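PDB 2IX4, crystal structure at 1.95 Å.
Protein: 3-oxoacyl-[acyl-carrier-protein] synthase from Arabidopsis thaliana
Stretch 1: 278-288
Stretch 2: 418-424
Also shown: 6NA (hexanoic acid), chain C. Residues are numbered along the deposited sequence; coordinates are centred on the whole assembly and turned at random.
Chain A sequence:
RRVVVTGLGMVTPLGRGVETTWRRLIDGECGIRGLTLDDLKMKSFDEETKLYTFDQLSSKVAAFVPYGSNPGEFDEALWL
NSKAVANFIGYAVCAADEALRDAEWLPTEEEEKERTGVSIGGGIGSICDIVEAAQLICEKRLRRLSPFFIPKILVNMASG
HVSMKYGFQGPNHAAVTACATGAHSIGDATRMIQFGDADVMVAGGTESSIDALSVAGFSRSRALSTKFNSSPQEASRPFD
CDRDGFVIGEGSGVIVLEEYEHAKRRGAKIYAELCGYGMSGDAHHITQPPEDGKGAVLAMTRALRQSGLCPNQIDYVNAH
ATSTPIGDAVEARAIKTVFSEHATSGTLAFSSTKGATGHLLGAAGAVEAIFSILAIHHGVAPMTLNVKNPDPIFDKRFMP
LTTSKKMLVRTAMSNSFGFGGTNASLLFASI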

# COMPACT_ATOMS: atom_id res chain seq x y z
N GLY A 278 10.62 10.41 -9.42
CA GLY A 278 9.66 10.70 -10.48
C GLY A 278 8.53 9.70 -10.47
O GLY A 278 8.77 8.50 -10.39
N MET A 279 7.30 10.21 -10.55
CA MET A 279 6.10 9.36 -10.54
C MET A 279 5.20 9.70 -11.70
O MET A 279 5.05 10.87 -12.06
N SER A 280 4.58 8.67 -12.28
CA SER A 280 3.59 8.87 -13.33
C SER A 280 2.61 7.71 -13.38
O SER A 280 2.77 6.71 -12.68
N GLY A 281 1.60 7.87 -14.23
CA GLY A 281 0.66 6.81 -14.56
C GLY A 281 0.53 6.70 -16.07
O GLY A 281 0.53 7.71 -16.77
N ASP A 282 0.44 5.47 -16.56
CA ASP A 282 0.25 5.20 -17.98
C ASP A 282 -1.13 5.64 -18.46
O ASP A 282 -1.28 6.14 -19.57
N ALA A 283 -2.13 5.44 -17.60
CA ALA A 283 -3.54 5.69 -17.94
C ALA A 283 -3.95 4.98 -19.23
O ALA A 283 -4.64 5.54 -20.08
N HIS A 284 -3.51 3.72 -19.36
CA HIS A 284 -3.64 2.99 -20.62
C HIS A 284 -4.34 1.63 -20.48
O HIS A 284 -5.37 1.38 -21.11
N HIS A 285 -3.78 0.77 -19.64
CA HIS A 285 -4.21 -0.62 -19.56
C HIS A 285 -3.83 -1.19 -18.19
O HIS A 285 -2.84 -0.76 -17.60
N ILE A 286 -4.60 -2.16 -17.71
CA ILE A 286 -4.38 -2.76 -16.39
C ILE A 286 -3.02 -3.46 -16.24
O ILE A 286 -2.45 -3.48 -15.14
N THR A 287 -2.51 -4.01 -17.34
CA THR A 287 -1.29 -4.83 -17.33
C THR A 287 -0.25 -4.42 -18.37
O THR A 287 0.95 -4.64 -18.17
N GLN A 288 -0.70 -3.83 -19.47
CA GLN A 288 0.18 -3.47 -20.60
C GLN A 288 0.55 -1.98 -20.61
O GLN A 288 -0.33 -1.13 -20.47
N GLY A 418 4.57 -0.95 -12.58
CA GLY A 418 3.65 -1.96 -12.05
C GLY A 418 2.31 -2.03 -12.76
O GLY A 418 1.97 -1.15 -13.56
N PHE A 419 1.56 -3.09 -12.47
CA PHE A 419 0.19 -3.24 -12.97
C PHE A 419 -0.64 -2.04 -12.53
O PHE A 419 -0.45 -1.51 -11.43
N GLY A 420 -1.55 -1.61 -13.40
CA GLY A 420 -2.33 -0.40 -13.16
C GLY A 420 -1.70 0.80 -13.83
O GLY A 420 -2.26 1.90 -13.81
N GLY A 421 -0.52 0.59 -14.42
CA GLY A 421 0.21 1.65 -15.11
C GLY A 421 0.89 2.61 -14.16
O GLY A 421 1.03 3.79 -14.47
N THR A 422 1.32 2.09 -13.01
CA THR A 422 1.97 2.90 -11.98
C THR A 422 3.49 2.88 -12.17
O THR A 422 4.11 1.82 -12.21
N ASN A 423 4.08 4.07 -12.31
CA ASN A 423 5.50 4.21 -12.62
C ASN A 423 6.26 5.02 -11.59
O ASN A 423 5.78 6.06 -11.13
N ALA A 424 7.45 4.55 -11.24
CA ALA A 424 8.37 5.30 -10.40
C ALA A 424 9.77 5.25 -10.98
O ALA A 424 10.17 4.27 -11.61

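Met-279 and Ala-424 form a non-hydrogen-bonded antiparallel pair (CA-CA 4.7 Å) with side chains on the same sheet face; Met-279, chi1 m and chi2 t, leads its thioether away from the contact. Ser-280 and Asn-423, whose side chains lie on the other face, form a hydrogen-bonded pair through two backbone bonds, Ser-280 N to Asn-423 O (3.1 Å) and Asn-423 N to Ser-280 O (3.0 Å). Ser-280 adopts p and Asn-423 m, which brings Asn-423 ND2 within 3.1 Å of Ser-280 OG (N-H...O 156°). The same amide nitrogen donates to Asp-282 OD1 at 2.7 Å and 167°, so both its protons are used. Asp-282 (m) points toward stretch 2, and water 1 closes a second link, donating to Asp-282 OD2 and to Asn-423 OD1, with the water oxygen 2.7 Å from each. Gly-421 faces this aspartate across the contact: an ideal CB there would sit 2.9 Å from Asp-282 CB, a clash.

His-285 (t) points away; its ND1 instead accepts from Thr-287 N and Gln-288 N, both at 3.1 Å, bracing the loop. Ile-286 (p, t) also points away, contributing its carbonyl: Gly-420 N to Ile-286 O, 2.7 Å. Thr-287 (p) lays CG2 over one Phe-419 face, 3.9 Å from the ring centroid and 11° off the normal. Hexanoic acid CA covers the opposite face, while Phe-419 N donates to the ligand O at 2.9 Å.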

# COMPACT_ATOMS: atom_id res chain seq x y z
CB MET A 279 5.32 9.55 -9.24
CG MET A 279 5.98 8.99 -8.00
SD MET A 279 5.11 9.49 -6.50
CE MET A 279 5.51 11.24 -6.44
CB SER A 280 4.26 9.04 -14.69
OG SER A 280 4.76 7.80 -15.16
CB ASP A 282 0.43 3.71 -18.29
CG ASP A 282 1.86 3.22 -18.12
OD1 ASP A 282 2.79 4.06 -18.05
OD2 ASP A 282 2.07 1.99 -18.06
CB ALA A 283 -3.82 7.20 -18.03
CB HIS A 284 -2.26 2.82 -21.28
CG HIS A 284 -2.30 2.13 -22.61
ND1 HIS A 284 -1.77 0.87 -22.81
CD2 HIS A 284 -2.82 2.51 -23.80
CE1 HIS A 284 -1.95 0.51 -24.07
NE2 HIS A 284 -2.59 1.48 -24.69
CB HIS A 285 -3.55 -1.43 -20.68
CG HIS A 285 -4.15 -2.79 -20.90
ND1 HIS A 285 -3.72 -3.91 -20.23
CD2 HIS A 285 -5.14 -3.20 -21.73
CE1 HIS A 285 -4.41 -4.96 -20.64
NE2 HIS A 285 -5.28 -4.55 -21.55
CB ILE A 286 -5.54 -3.73 -15.98
CG1 ILE A 286 -5.75 -4.83 -17.03
CG2 ILE A 286 -6.83 -2.95 -15.72
CD1 ILE A 286 -6.75 -5.91 -16.63
CB THR A 287 -1.63 -6.34 -17.53
OG1 THR A 287 -2.33 -6.52 -18.77
CG2 THR A 287 -2.48 -6.88 -16.38
CB GLN A 288 -0.49 -3.81 -21.93
CG GLN A 288 -0.41 -5.27 -22.34
CD GLN A 288 -0.90 -5.50 -23.76
OE1 GLN A 288 -0.48 -4.82 -24.70
NE2 GLN A 288 -1.79 -6.47 -23.92
CB PHE A 419 -0.45 -4.53 -12.44
CG PHE A 419 -0.01 -5.79 -13.16
CD1 PHE A 419 -0.64 -7.00 -12.89
CD2 PHE A 419 1.03 -5.77 -14.09
CE1 PHE A 419 -0.25 -8.17 -13.53
CE2 PHE A 419 1.43 -6.94 -14.74
CZ PHE A 419 0.79 -8.14 -14.46
CB THR A 422 1.57 2.43 -10.55
OG1 THR A 422 2.33 3.16 -9.57
CG2 THR A 422 1.81 0.93 -10.34
CB ASN A 423 5.70 4.86 -13.99
CG ASN A 423 4.96 4.14 -15.08
OD1 ASN A 423 5.10 2.92 -15.24
ND2 ASN A 423 4.17 4.87 -15.84
CB ALA A 424 8.36 4.75 -8.98
CA 6NA C . 2.87 -7.46 -11.15
C 6NA C . 3.77 -6.25 -11.07
O 6NA C . 3.38 -5.16 -11.44
CB 6NA C . 1.93 -7.47 -9.96
CG 6NA C . 2.59 -8.11 -8.74
CD 6NA C . 2.36 -7.28 -7.49
C6 6NA C . 3.57 -7.31 -6.59
O HOH W 1 4.50 1.21 -17.27
O HOH W 2 -2.21 4.64 -14.82